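Local atomic coordinates of cellobiose 2-epimerase (Ruminococcus albus, PDB entry 3VW5), a protein that acts as a cellobiose 2-epimerase, reversibly converting cellobiose into 4-O-beta-D-glucopyranosyl-D-mannose without prior modification of the sugar. Residues I15-K20 and K363-P368; M62-D67 and E381-G386; N83-E88 and Y136-D141; L168-L173 and G236-Y241; A188-Y193 and C255-D260. The protein carries 2 engineered substitutions. One frame throughout, in Å; residues are numbered along the deposited sequence.

Interaction 1 of 5, residues I15-K20 and K363-P368; sequences IPFWNK and KETVGP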
# COMPACT_ATOMS: atom_id res chain seq x y z
N ILE A 15 12.30 6.55 10.32
CA ILE A 15 13.05 7.39 9.38
C ILE A 15 14.57 7.16 9.48
O ILE A 15 15.24 6.92 8.46
CB ILE A 15 12.70 8.89 9.55
CG1 ILE A 15 11.36 9.18 8.88
CG2 ILE A 15 13.82 9.75 8.98
CD1 ILE A 15 10.65 10.38 9.44
N PRO A 16 15.12 7.20 10.70
CA PRO A 16 16.55 6.92 10.83
C PRO A 16 16.93 5.56 10.22
O PRO A 16 17.98 5.46 9.57
CB PRO A 16 16.76 6.90 12.35
CG PRO A 16 15.67 7.75 12.88
CD PRO A 16 14.50 7.53 11.99
N PHE A 17 16.10 4.54 10.42
CA PHE A 17 16.38 3.22 9.85
C PHE A 17 16.45 3.29 8.32
O PHE A 17 17.42 2.87 7.70
CB PHE A 17 15.32 2.20 10.27
CG PHE A 17 15.41 0.88 9.53
CD1 PHE A 17 16.23 -0.14 10.00
CD2 PHE A 17 14.69 0.67 8.36
CE1 PHE A 17 16.33 -1.33 9.33
CE2 PHE A 17 14.79 -0.52 7.68
CZ PHE A 17 15.61 -1.53 8.17
N TRP A 18 15.40 3.83 7.70
CA TRP A 18 15.40 3.87 6.25
C TRP A 18 16.50 4.76 5.68
O TRP A 18 17.15 4.39 4.71
CB TRP A 18 14.00 4.20 5.72
CG TRP A 18 13.13 3.01 5.85
CD1 TRP A 18 12.29 2.72 6.88
CD2 TRP A 18 13.07 1.89 4.95
NE1 TRP A 18 11.68 1.51 6.67
CE2 TRP A 18 12.15 0.98 5.49
CE3 TRP A 18 13.70 1.58 3.73
CZ2 TRP A 18 11.83 -0.24 4.86
CZ3 TRP A 18 13.39 0.37 3.10
CH2 TRP A 18 12.46 -0.52 3.67
N ASN A 19 16.73 5.90 6.32
CA ASN A 19 17.82 6.79 5.90
C ASN A 19 19.13 6.04 5.68
O ASN A 19 19.89 6.37 4.77
CB ASN A 19 18.03 7.93 6.91
CG ASN A 19 16.90 8.95 6.87
OD1 ASN A 19 16.08 8.96 5.95
ND2 ASN A 19 16.87 9.83 7.87
N LYS A 20 19.39 5.02 6.50
CA LYS A 20 20.65 4.28 6.41
C LYS A 20 20.68 3.35 5.21
O LYS A 20 21.72 2.77 4.91
CB LYS A 20 20.91 3.47 7.68
CG LYS A 20 20.90 4.30 8.96
CD LYS A 20 21.28 3.46 10.19
CE LYS A 20 20.95 4.21 11.49
NZ LYS A 20 21.55 5.59 11.54
N LYS A 363 11.27 -14.32 7.44
CA LYS A 363 10.75 -13.18 6.70
C LYS A 363 11.74 -12.03 6.83
O LYS A 363 12.10 -11.65 7.94
CB LYS A 363 9.37 -12.75 7.23
CG LYS A 363 8.26 -13.78 7.05
CD LYS A 363 8.15 -14.25 5.63
CE LYS A 363 7.42 -13.25 4.74
NZ LYS A 363 7.12 -13.86 3.41
N GLU A 364 12.18 -11.49 5.70
CA GLU A 364 13.19 -10.42 5.70
C GLU A 364 12.67 -9.12 6.32
O GLU A 364 11.46 -8.87 6.36
CB GLU A 364 13.68 -10.14 4.28
CG GLU A 364 13.34 -11.24 3.29
CD GLU A 364 11.99 -11.04 2.64
OE1 GLU A 364 11.09 -11.89 2.83
OE2 GLU A 364 11.85 -10.02 1.93
N THR A 365 13.60 -8.29 6.80
CA THR A 365 13.27 -6.98 7.36
C THR A 365 12.96 -5.98 6.25
O THR A 365 12.08 -5.13 6.38
CB THR A 365 14.43 -6.45 8.21
OG1 THR A 365 14.84 -7.46 9.14
CG2 THR A 365 14.00 -5.24 9.01
N VAL A 366 13.69 -6.10 5.15
CA VAL A 366 13.49 -5.26 3.98
C VAL A 366 13.67 -6.10 2.73
O VAL A 366 14.66 -6.83 2.61
CB VAL A 366 14.51 -4.11 3.91
CG1 VAL A 366 14.27 -3.28 2.65
CG2 VAL A 366 14.46 -3.25 5.15
N GLY A 367 12.74 -5.98 1.80
CA GLY A 367 12.83 -6.67 0.52
C GLY A 367 11.81 -6.13 -0.46
O GLY A 367 11.18 -5.11 -0.22
N PRO A 368 11.63 -6.84 -1.59
CA PRO A 368 10.70 -6.38 -2.63
C PRO A 368 9.30 -6.13 -2.10
O PRO A 368 8.61 -5.26 -2.61
CB PRO A 368 10.71 -7.53 -3.64
CG PRO A 368 12.01 -8.21 -3.42
CD PRO A 368 12.22 -8.15 -1.93
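Val366 pushes its two methyl groups into the angle between the rings of Phe17 and Trp18, which advance on it from the opposite direction. Its CG2 lies in the plane of the Phe17 ring, at the edge, 3.7 Å from Phe17 CZ. The other branch turns to the indole: Val366 CG1 is 3.5 Å from Trp18 CH2, approaching that ring obliquely at the six-membered end. A first torsion of 179° sets CG1 opposite the valine's own nitrogen and leaves it on the indole, while Val366 CG2 sits where both rings reach it, 3.7 Å from Trp18 CH2 as well. The aromatic pair is itself in contact, with the Phe17 edge standing over one face of Trp18 and Phe17 CE2 displaced toward the rim of the indole. Thr365 adds a looser touch, its CG2 lying 4.1 Å from Phe17 CZ, while its OG1 turns away to a hydrogen bond with Ser34 O. Thr365 and Val366 together face Leu33 in a classic beta bulge. The contact thus joins helix 2-19 of the (alpha/alpha)6 barrel to the loop ahead of helix 373-385, with Trp18 also packed on helix 47-64. All four touching residues are buried. Trp18 NE1 bonds to Glu348 OE2; no hydrogen bond crosses between the segments, and what holds them to each other is apolar packing.

Interaction 2 of 5, residues M62-D67 and E381-G386; sequences MTLGGD and EVITRG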
# COMPACT_ATOMS: atom_id res chain seq x y z
N MET A 62 6.31 16.26 3.64
CA MET A 62 5.11 17.09 3.72
C MET A 62 4.48 17.09 5.12
O MET A 62 3.60 17.90 5.40
CB MET A 62 4.07 16.66 2.68
CG MET A 62 4.42 16.99 1.23
SD MET A 62 3.04 16.73 0.07
CE MET A 62 2.95 14.94 -0.02
N THR A 63 4.92 16.20 6.00
CA THR A 63 4.26 16.09 7.30
C THR A 63 5.11 16.71 8.41
O THR A 63 4.59 17.38 9.31
CB THR A 63 3.94 14.61 7.61
OG1 THR A 63 3.06 14.11 6.60
CG2 THR A 63 3.27 14.47 8.97
N LEU A 64 6.41 16.51 8.32
CA LEU A 64 7.33 16.90 9.37
C LEU A 64 8.26 18.03 8.91
O LEU A 64 8.82 18.76 9.74
CB LEU A 64 8.16 15.69 9.78
CG LEU A 64 7.36 14.42 10.01
CD1 LEU A 64 8.30 13.28 10.23
CD2 LEU A 64 6.40 14.57 11.17
N GLY A 65 8.41 18.16 7.60
CA GLY A 65 9.41 19.05 7.05
C GLY A 65 10.79 18.45 7.26
O GLY A 65 10.92 17.37 7.83
N GLY A 66 11.82 19.14 6.78
CA GLY A 66 13.17 18.66 6.92
C GLY A 66 13.76 18.33 5.56
O GLY A 66 13.50 17.27 5.00
N ASP A 67 14.54 19.26 5.03
CA ASP A 67 15.18 19.07 3.73
C ASP A 67 15.73 17.67 3.50
O ASP A 67 15.68 17.17 2.38
CB ASP A 67 16.31 20.10 3.54
CG ASP A 67 15.78 21.50 3.29
OD1 ASP A 67 14.54 21.65 3.11
OD2 ASP A 67 16.61 22.44 3.26
N GLU A 381 -0.75 9.22 9.05
CA GLU A 381 -2.20 9.36 9.03
C GLU A 381 -2.73 9.67 10.42
O GLU A 381 -3.72 10.39 10.58
CB GLU A 381 -2.86 8.11 8.47
CG GLU A 381 -2.92 8.04 6.94
CD GLU A 381 -3.97 8.98 6.32
OE1 GLU A 381 -5.00 9.28 6.98
OE2 GLU A 381 -3.75 9.41 5.15
N VAL A 382 -2.06 9.11 11.43
CA VAL A 382 -2.48 9.24 12.82
C VAL A 382 -2.20 10.66 13.26
O VAL A 382 -3.06 11.34 13.84
CB VAL A 382 -1.71 8.28 13.74
CG1 VAL A 382 -1.84 8.71 15.20
CG2 VAL A 382 -2.20 6.84 13.56
N ILE A 383 -0.98 11.09 12.96
CA ILE A 383 -0.55 12.45 13.22
C ILE A 383 -1.53 13.43 12.60
O ILE A 383 -2.03 14.34 13.26
CB ILE A 383 0.86 12.69 12.65
CG1 ILE A 383 1.92 12.07 13.56
CG2 ILE A 383 1.11 14.18 12.44
CD1 ILE A 383 3.30 12.08 12.99
N THR A 384 -1.82 13.21 11.33
CA THR A 384 -2.59 14.16 10.52
C THR A 384 -4.07 14.25 10.90
O THR A 384 -4.67 15.31 10.78
CB THR A 384 -2.45 13.79 9.04
OG1 THR A 384 -1.38 14.55 8.46
CG2 THR A 384 -3.74 14.08 8.29
N ARG A 385 -4.65 13.14 11.37
CA ARG A 385 -6.06 13.13 11.75
C ARG A 385 -6.27 13.70 13.15
O ARG A 385 -7.38 14.02 13.55
CB ARG A 385 -6.60 11.70 11.70
CG ARG A 385 -6.63 11.11 10.31
CD ARG A 385 -7.03 9.66 10.34
NE ARG A 385 -6.86 9.05 9.03
CZ ARG A 385 -7.85 8.65 8.25
NH1 ARG A 385 -9.12 8.79 8.65
NH2 ARG A 385 -7.58 8.10 7.07
N GLY A 386 -5.18 13.79 13.89
CA GLY A 386 -5.20 14.26 15.26
C GLY A 386 -6.31 13.76 16.17
O GLY A 386 -6.80 14.52 17.00
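Glu381 OE1, on the helix that presents Ile383 to Thr63, is gripped twice by Arg385 one turn further on. Arg385 NE meets Glu381 OE1 at 2.8 Å, nearly along the C-O bond direction but 22° out of the guanidinium plane; a second, weak bond comes from Arg385 NH2. The other carboxylate oxygen, Glu381 OE2, pairs with Arg253, so the acid sits between two arginines, which would probably favour its charged form. Arg385 NH1 goes to Asn315 and Gln318 of helix 303-318. Here helices 47-64 and 373-385, the first and last of the six helices that line the inside of the (alpha/alpha)6 barrel, come together near their C-terminal ends and close the ring. Between them the touch is apolar and light. Thr63 CG2 lies 4.1 Å from Ile383 CG2, the two side chains crossing at a slant. A first torsion of -60° turns the threonine methyl to this side and keeps OG1 beside the backbone N, where it bonds to Asn59 O. Leu64 comes in at the margin, with CD2 4.4 Å from Ile383 CD1, and its side chain also rests on Leu10 and Thr11 of helix 2-19.

Interaction 3 of 5, residues N83-E88 and Y136-D141; sequences NCIDYE and YRLFED. Engineered in segment 136-141: Leu138 (natural residue Pro).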
# COMPACT_ATOMS: atom_id res chain seq x y z
N ASN A 83 15.73 4.65 -14.44
CA ASN A 83 15.94 3.22 -14.66
C ASN A 83 14.65 2.43 -14.75
O ASN A 83 14.58 1.46 -15.48
CB ASN A 83 16.82 2.60 -13.56
CG ASN A 83 18.21 3.20 -13.50
OD1 ASN A 83 18.50 4.01 -12.62
ND2 ASN A 83 19.08 2.79 -14.43
N CYS A 84 13.64 2.84 -14.00
CA CYS A 84 12.53 1.95 -13.71
C CYS A 84 11.38 2.07 -14.69
O CYS A 84 10.49 1.23 -14.73
CB CYS A 84 12.05 2.15 -12.27
SG CYS A 84 13.31 1.66 -11.05
N ILE A 85 11.43 3.12 -15.51
CA ILE A 85 10.37 3.42 -16.44
C ILE A 85 10.71 2.89 -17.83
O ILE A 85 11.82 3.10 -18.33
CB ILE A 85 10.09 4.93 -16.44
CG1 ILE A 85 9.28 5.30 -15.20
CG2 ILE A 85 9.38 5.35 -17.70
CD1 ILE A 85 9.08 6.76 -14.97
N ASP A 86 9.77 2.18 -18.44
CA ASP A 86 9.93 1.72 -19.81
C ASP A 86 9.35 2.80 -20.72
O ASP A 86 8.15 2.86 -20.95
CB ASP A 86 9.22 0.39 -20.03
CG ASP A 86 9.54 -0.23 -21.39
OD1 ASP A 86 10.04 0.51 -22.27
OD2 ASP A 86 9.28 -1.44 -21.58
N TYR A 87 10.22 3.66 -21.23
CA TYR A 87 9.78 4.80 -22.02
C TYR A 87 9.32 4.35 -23.39
O TYR A 87 8.42 4.95 -23.98
CB TYR A 87 10.90 5.84 -22.14
CG TYR A 87 11.10 6.61 -20.85
CD1 TYR A 87 10.16 7.56 -20.43
CD2 TYR A 87 12.21 6.38 -20.04
CE1 TYR A 87 10.34 8.26 -19.25
CE2 TYR A 87 12.39 7.07 -18.85
CZ TYR A 87 11.46 8.01 -18.46
OH TYR A 87 11.64 8.70 -17.27
N GLU A 88 9.91 3.25 -23.85
CA GLU A 88 9.61 2.70 -25.16
C GLU A 88 8.23 1.99 -25.24
O GLU A 88 7.42 2.29 -26.11
CB GLU A 88 10.74 1.77 -25.59
CG GLU A 88 10.48 1.06 -26.89
CD GLU A 88 11.62 0.13 -27.29
OE1 GLU A 88 12.65 0.11 -26.55
OE2 GLU A 88 11.48 -0.58 -28.33
N TYR A 136 1.24 11.26 -15.30
CA TYR A 136 0.23 11.20 -16.35
C TYR A 136 0.67 10.23 -17.42
O TYR A 136 -0.14 9.49 -17.97
CB TYR A 136 -0.00 12.58 -16.96
CG TYR A 136 -0.94 13.46 -16.16
CD1 TYR A 136 -2.29 13.18 -16.11
CD2 TYR A 136 -0.46 14.56 -15.46
CE1 TYR A 136 -3.15 13.97 -15.39
CE2 TYR A 136 -1.31 15.35 -14.73
CZ TYR A 136 -2.66 15.05 -14.70
OH TYR A 136 -3.54 15.84 -13.98
N ARG A 137 1.97 10.22 -17.72
CA ARG A 137 2.49 9.30 -18.72
C ARG A 137 2.11 7.85 -18.37
O ARG A 137 1.69 7.08 -19.24
CB ARG A 137 4.01 9.41 -18.86
CG ARG A 137 4.53 8.54 -19.99
CD ARG A 137 6.03 8.41 -20.01
NE ARG A 137 6.58 8.76 -21.32
CZ ARG A 137 7.05 9.97 -21.64
NH1 ARG A 137 7.06 10.97 -20.73
NH2 ARG A 137 7.52 10.19 -22.86
N LEU A 138 2.25 7.50 -17.09
CA LEU A 138 1.97 6.15 -16.63
C LEU A 138 0.47 5.87 -16.49
O LEU A 138 -0.01 4.78 -16.79
CB LEU A 138 2.71 5.88 -15.31
CG LEU A 138 4.23 5.92 -15.38
CD1 LEU A 138 4.82 5.73 -14.00
CD2 LEU A 138 4.77 4.86 -16.33
N PHE A 139 -0.28 6.87 -16.05
CA PHE A 139 -1.73 6.82 -16.13
C PHE A 139 -2.20 6.47 -17.56
O PHE A 139 -3.04 5.60 -17.74
CB PHE A 139 -2.32 8.15 -15.67
CG PHE A 139 -3.76 8.34 -16.02
CD1 PHE A 139 -4.77 7.79 -15.25
CD2 PHE A 139 -4.12 9.14 -17.11
CE1 PHE A 139 -6.11 7.99 -15.56
CE2 PHE A 139 -5.47 9.34 -17.43
CZ PHE A 139 -6.46 8.77 -16.65
N GLU A 140 -1.64 7.15 -18.57
CA GLU A 140 -1.99 6.87 -19.95
C GLU A 140 -1.64 5.44 -20.36
O GLU A 140 -2.43 4.76 -21.03
CB GLU A 140 -1.34 7.88 -20.90
CG GLU A 140 -2.05 9.21 -20.90
CD GLU A 140 -1.56 10.14 -21.99
OE1 GLU A 140 -0.32 10.21 -22.22
OE2 GLU A 140 -2.42 10.81 -22.62
N ASP A 141 -0.46 5.00 -19.95
CA ASP A 141 -0.01 3.64 -20.24
C ASP A 141 -0.94 2.59 -19.65
O ASP A 141 -1.17 1.56 -20.27
CB ASP A 141 1.42 3.41 -19.74
CG ASP A 141 2.45 4.19 -20.52
OD1 ASP A 141 2.06 4.79 -21.56
OD2 ASP A 141 3.64 4.22 -20.11
O HOH W 1 6.10 6.29 -22.25
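Arg137 reaches from helix 129-145 of the (alpha/alpha)6 barrel to Tyr87, in the loop that follows helix 67-84. Its CB already points at that loop; a first torsion of -175° sets CG opposite the backbone N, and CD then runs on toward the loop. The chain bends at chi3 (-126°), which brings the guanidinium broadside to the edge of the tyrosine ring. NE lies near the ring plane, 3.9 Å from Tyr87 CD1, and Arg137 CZ follows at 4.1 Å from the same carbon. The two planes stand 83° apart, so a face of the guanidinium meets a ring edge. Tyr87 OH is bound to Lys81 O, and Ile85 CG2 sits over the centre of the ring. Deeper in, Ile85 CD1 touches CD1 of the engineered Leu138 at 4.5 Å; Leu138 also packs on helix 109-126. A water in the guanidinium plane accepts a hydrogen bond from Arg137 NE at 2.7 Å and donates to Tyr87 O at 3.2 Å.

Interaction 4 of 5, residues L168-L173 and G236-Y241; sequences LSENGL and GDIHSY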
# COMPACT_ATOMS: atom_id res chain seq x y z
N LEU A 168 0.70 -11.64 -7.36
CA LEU A 168 -0.47 -11.26 -6.57
C LEU A 168 -1.25 -12.49 -6.09
O LEU A 168 -2.09 -12.39 -5.19
CB LEU A 168 -1.38 -10.29 -7.34
CG LEU A 168 -0.90 -8.83 -7.51
CD1 LEU A 168 -2.11 -7.89 -7.72
CD2 LEU A 168 -0.02 -8.36 -6.35
N SER A 169 -0.98 -13.65 -6.69
CA SER A 169 -1.64 -14.89 -6.29
C SER A 169 -1.20 -15.30 -4.89
O SER A 169 -0.11 -14.94 -4.43
CB SER A 169 -1.38 -16.01 -7.30
OG SER A 169 -0.53 -17.02 -6.75
N GLU A 170 -2.05 -16.08 -4.21
CA GLU A 170 -1.83 -16.43 -2.80
C GLU A 170 -1.53 -17.90 -2.61
O GLU A 170 -0.49 -18.25 -2.03
CB GLU A 170 -3.04 -16.04 -1.95
CG GLU A 170 -2.74 -14.95 -0.94
CD GLU A 170 -2.87 -15.44 0.50
OE1 GLU A 170 -3.65 -16.41 0.74
OE2 GLU A 170 -2.17 -14.87 1.38
N ASN A 171 -2.43 -18.77 -3.08
CA ASN A 171 -2.13 -20.20 -3.07
C ASN A 171 -1.53 -20.62 -4.41
O ASN A 171 -0.45 -20.14 -4.80
CB ASN A 171 -3.37 -21.05 -2.75
CG ASN A 171 -3.83 -20.87 -1.31
OD1 ASN A 171 -3.06 -20.45 -0.43
ND2 ASN A 171 -5.10 -21.19 -1.05
N GLY A 172 -2.22 -21.52 -5.11
CA GLY A 172 -1.86 -21.86 -6.47
C GLY A 172 -2.75 -21.14 -7.47
O GLY A 172 -2.83 -21.52 -8.65
N LEU A 173 -3.39 -20.07 -6.99
CA LEU A 173 -4.55 -19.44 -7.64
C LEU A 173 -4.27 -18.69 -8.95
O LEU A 173 -4.83 -19.02 -10.00
CB LEU A 173 -5.28 -18.53 -6.63
CG LEU A 173 -6.50 -19.11 -5.90
CD1 LEU A 173 -6.36 -20.60 -5.72
CD2 LEU A 173 -6.73 -18.43 -4.54
N GLY A 236 -11.24 -19.26 -5.77
CA GLY A 236 -10.84 -19.52 -4.39
C GLY A 236 -11.84 -18.94 -3.41
O GLY A 236 -12.93 -18.48 -3.79
N ASP A 237 -11.48 -18.94 -2.13
CA ASP A 237 -12.37 -18.42 -1.11
C ASP A 237 -11.55 -17.78 -0.00
O ASP A 237 -11.36 -18.35 1.07
CB ASP A 237 -13.22 -19.55 -0.55
CG ASP A 237 -14.18 -19.08 0.54
OD1 ASP A 237 -14.68 -19.97 1.27
OD2 ASP A 237 -14.41 -17.85 0.67
N ILE A 238 -11.04 -16.58 -0.27
CA ILE A 238 -10.14 -15.93 0.66
C ILE A 238 -10.75 -14.65 1.20
O ILE A 238 -11.31 -13.84 0.47
CB ILE A 238 -8.77 -15.66 0.01
CG1 ILE A 238 -8.07 -16.98 -0.27
CG2 ILE A 238 -7.90 -14.80 0.91
CD1 ILE A 238 -6.95 -16.85 -1.24
N HIS A 239 -10.68 -14.49 2.52
CA HIS A 239 -11.02 -13.21 3.12
C HIS A 239 -9.75 -12.61 3.73
O HIS A 239 -9.23 -13.10 4.74
CB HIS A 239 -12.13 -13.36 4.14
CG HIS A 239 -12.73 -12.06 4.56
ND1 HIS A 239 -13.90 -11.96 5.28
CD2 HIS A 239 -12.31 -10.78 4.35
CE1 HIS A 239 -14.18 -10.69 5.50
NE2 HIS A 239 -13.23 -9.95 4.95
N SER A 240 -9.22 -11.58 3.08
CA SER A 240 -8.03 -10.91 3.58
C SER A 240 -8.45 -9.72 4.45
O SER A 240 -8.77 -8.64 3.95
CB SER A 240 -7.11 -10.49 2.44
OG SER A 240 -6.11 -9.58 2.86
N TYR A 241 -8.47 -9.96 5.75
CA TYR A 241 -8.84 -8.93 6.72
C TYR A 241 -8.06 -7.61 6.54
O TYR A 241 -8.62 -6.51 6.71
CB TYR A 241 -8.60 -9.45 8.13
CG TYR A 241 -9.28 -10.77 8.44
CD1 TYR A 241 -10.59 -11.02 8.03
CD2 TYR A 241 -8.62 -11.76 9.16
CE1 TYR A 241 -11.22 -12.21 8.32
CE2 TYR A 241 -9.23 -12.96 9.46
CZ TYR A 241 -10.53 -13.18 9.04
OH TYR A 241 -11.14 -14.38 9.35
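Leu173 and Ile238 meet tip to tip, Leu173 CD2 lying 3.7 Å from Ile238 CD1. The isoleucine is drawn out to its full length: with chi1 at -67° and chi2 at 163°, CG1 leaves beside the backbone N and CD1 projects toward the loop 168-173. On the leucine it is the CD2 branch that faces Ile238, and Leu173 CD2 also passes 4.3 Å from Gly236 CA. Glu170 arrives from another side and crosses Ile238 at a slant. Its chain bends at chi2, and OE1 comes to the terminal methyl, 3.9 Å from Ile238 CD1; Glu170 CB is 4.1 Å from that same Ile238 CD1. The other oxygen, Glu170 OE2, lies close to Glu291 OE2, a pairing of like charges. One terminal methyl therefore receives both an apolar branch and a carboxylate oxygen, with no hydrogen bond between the segments. Phe227 of strand 223-228 packs against Glu170, Leu173 and Ile238 alike, and Asn171 ND2 bonds to Asp293 OD2. Strand 238-240 pairs antiparallel with 287-293 and runs through the N-cap Ser240 into helix 241-258. Loops and short antiparallel strands such as these connect the helices of the (alpha/alpha)6 barrel, here leading into inner helix 241-258.

Interaction 5 of 5, residues A188-Y193 and C255-D260; sequences AYTELY and CDVLGD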
# COMPACT_ATOMS: atom_id res chain seq x y z
N ALA A 188 -3.76 5.25 -6.12
CA ALA A 188 -2.95 6.09 -7.02
C ALA A 188 -3.75 7.23 -7.66
O ALA A 188 -3.32 8.37 -7.62
CB ALA A 188 -2.25 5.23 -8.10
N TYR A 189 -4.89 6.90 -8.26
CA TYR A 189 -5.69 7.89 -8.98
C TYR A 189 -6.22 8.95 -8.03
O TYR A 189 -6.31 10.12 -8.40
CB TYR A 189 -6.84 7.24 -9.75
CG TYR A 189 -6.39 6.49 -10.97
CD1 TYR A 189 -7.30 6.12 -11.96
CD2 TYR A 189 -5.05 6.16 -11.15
CE1 TYR A 189 -6.89 5.43 -13.09
CE2 TYR A 189 -4.62 5.47 -12.28
CZ TYR A 189 -5.55 5.10 -13.25
OH TYR A 189 -5.14 4.41 -14.38
N THR A 190 -6.57 8.54 -6.82
CA THR A 190 -6.92 9.49 -5.78
C THR A 190 -5.82 10.53 -5.64
O THR A 190 -6.10 11.72 -5.54
CB THR A 190 -7.15 8.82 -4.42
OG1 THR A 190 -8.23 7.89 -4.53
CG2 THR A 190 -7.50 9.85 -3.36
N GLU A 191 -4.57 10.09 -5.64
CA GLU A 191 -3.44 10.99 -5.39
C GLU A 191 -3.16 11.87 -6.60
O GLU A 191 -2.81 13.02 -6.44
CB GLU A 191 -2.19 10.20 -4.96
CG GLU A 191 -1.01 11.03 -4.46
CD GLU A 191 -1.26 11.68 -3.09
OE1 GLU A 191 -0.35 12.36 -2.56
OE2 GLU A 191 -2.38 11.51 -2.54
N LEU A 192 -3.31 11.32 -7.80
CA LEU A 192 -3.14 12.07 -9.04
C LEU A 192 -4.20 13.15 -9.13
O LEU A 192 -3.94 14.22 -9.66
CB LEU A 192 -3.27 11.16 -10.26
CG LEU A 192 -2.26 11.35 -11.40
CD1 LEU A 192 -2.85 10.87 -12.73
CD2 LEU A 192 -1.76 12.78 -11.49
N TYR A 193 -5.39 12.87 -8.64
CA TYR A 193 -6.47 13.84 -8.72
C TYR A 193 -6.25 14.93 -7.68
O TYR A 193 -6.42 16.11 -7.95
CB TYR A 193 -7.84 13.18 -8.56
CG TYR A 193 -8.99 14.13 -8.69
CD1 TYR A 193 -9.52 14.44 -9.94
CD2 TYR A 193 -9.54 14.73 -7.57
CE1 TYR A 193 -10.57 15.32 -10.07
CE2 TYR A 193 -10.60 15.61 -7.69
CZ TYR A 193 -11.11 15.90 -8.94
OH TYR A 193 -12.17 16.79 -9.05
N CYS A 255 -13.36 9.31 -1.99
CA CYS A 255 -14.62 10.04 -2.06
C CYS A 255 -14.49 11.47 -1.54
O CYS A 255 -15.19 12.37 -2.02
CB CYS A 255 -15.71 9.31 -1.29
SG CYS A 255 -16.21 7.78 -2.08
N ASP A 256 -13.62 11.67 -0.55
CA ASP A 256 -13.39 13.00 0.01
C ASP A 256 -12.62 13.88 -0.97
O ASP A 256 -12.90 15.07 -1.09
CB ASP A 256 -12.63 12.92 1.34
CG ASP A 256 -13.49 12.39 2.48
OD1 ASP A 256 -14.73 12.40 2.31
OD2 ASP A 256 -12.94 11.97 3.53
N VAL A 257 -11.65 13.27 -1.65
CA VAL A 257 -10.84 13.99 -2.62
C VAL A 257 -11.66 14.35 -3.87
O VAL A 257 -11.43 15.39 -4.49
CB VAL A 257 -9.56 13.19 -2.99
CG1 VAL A 257 -8.82 13.84 -4.13
CG2 VAL A 257 -8.66 13.07 -1.77
N LEU A 258 -12.63 13.51 -4.22
CA LEU A 258 -13.54 13.83 -5.32
C LEU A 258 -14.52 14.91 -4.89
O LEU A 258 -14.87 15.80 -5.66
CB LEU A 258 -14.27 12.58 -5.81
CG LEU A 258 -13.36 11.65 -6.61
CD1 LEU A 258 -14.06 10.38 -7.05
CD2 LEU A 258 -12.84 12.42 -7.81
N GLY A 259 -14.96 14.81 -3.64
CA GLY A 259 -15.86 15.79 -3.07
C GLY A 259 -17.29 15.65 -3.54
O GLY A 259 -18.06 16.60 -3.44
N ASP A 260 -17.65 14.48 -4.05
CA ASP A 260 -19.06 14.17 -4.35
C ASP A 260 -19.73 13.62 -3.09
O ASP A 260 -19.37 12.55 -2.59
CB ASP A 260 -19.16 13.17 -5.51
CG ASP A 260 -20.61 12.82 -5.88
OD1 ASP A 260 -20.82 12.35 -7.02
OD2 ASP A 260 -21.53 13.02 -5.05
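Two neighbouring inner helices of the (alpha/alpha)6 barrel, 179-196 and 241-258, pack side by side here near their C-terminal ends. Val257 lies between Thr190 and Tyr193, one helical turn apart, and gives each a different methyl. Val257 CG2 meets Thr190 CG2 at 3.8 Å, the two side chains crossing at a slant, whereas Val257 CG1 is in the plane of the Tyr193 ring, 3.6 Å from Tyr193 CD2. A first torsion of -178° sends the Tyr193 ring out toward the other helix, where it slides past Val257 in the opposite direction. Leu258 then covers one face of that ring: its CD2 stands 3.9 Å from the ring centroid, 12° off the normal, a CH-pi contact; the two side chains cross at about a right angle. The Tyr193 hydroxyl goes to Glu199 OE1 of the outer helix 199-216, on which Leu258 also packs, at Leu205. Thr190 OG1 bonds back to Ile186 O; of its side chain the methyl serves the contact, and Thr190 O lies 3.7 Å from Val257 CG1. With no hydrogen bond or charge pair between the segments, the two helices are joined here by dispersion and CH-pi contact, while the polar ends of Thr190 and Tyr193 are satisfied elsewhere.

Interaction 1 is the buried contact of the five and interaction 2 a surface one; 3, 4 and 5 are partly buried. Interactions 2 and 5 both join inner barrel helices, but 5 covers about twice the area and adds an aromatic face. Interactions 1 and 2 touch directly, Ile15 CD1 lying 3.8 Å from Leu64 CD1. Interactions 3 and 5 also meet, through Phe139 against Tyr189 edge to face, where outer helix 129-145 backs inner helix 179-196. Water bridges the segments in interaction 3, near the surface; charged side chains enter the contacts of 3 and 4, whereas 1 and 5 join through apolar groups and rings.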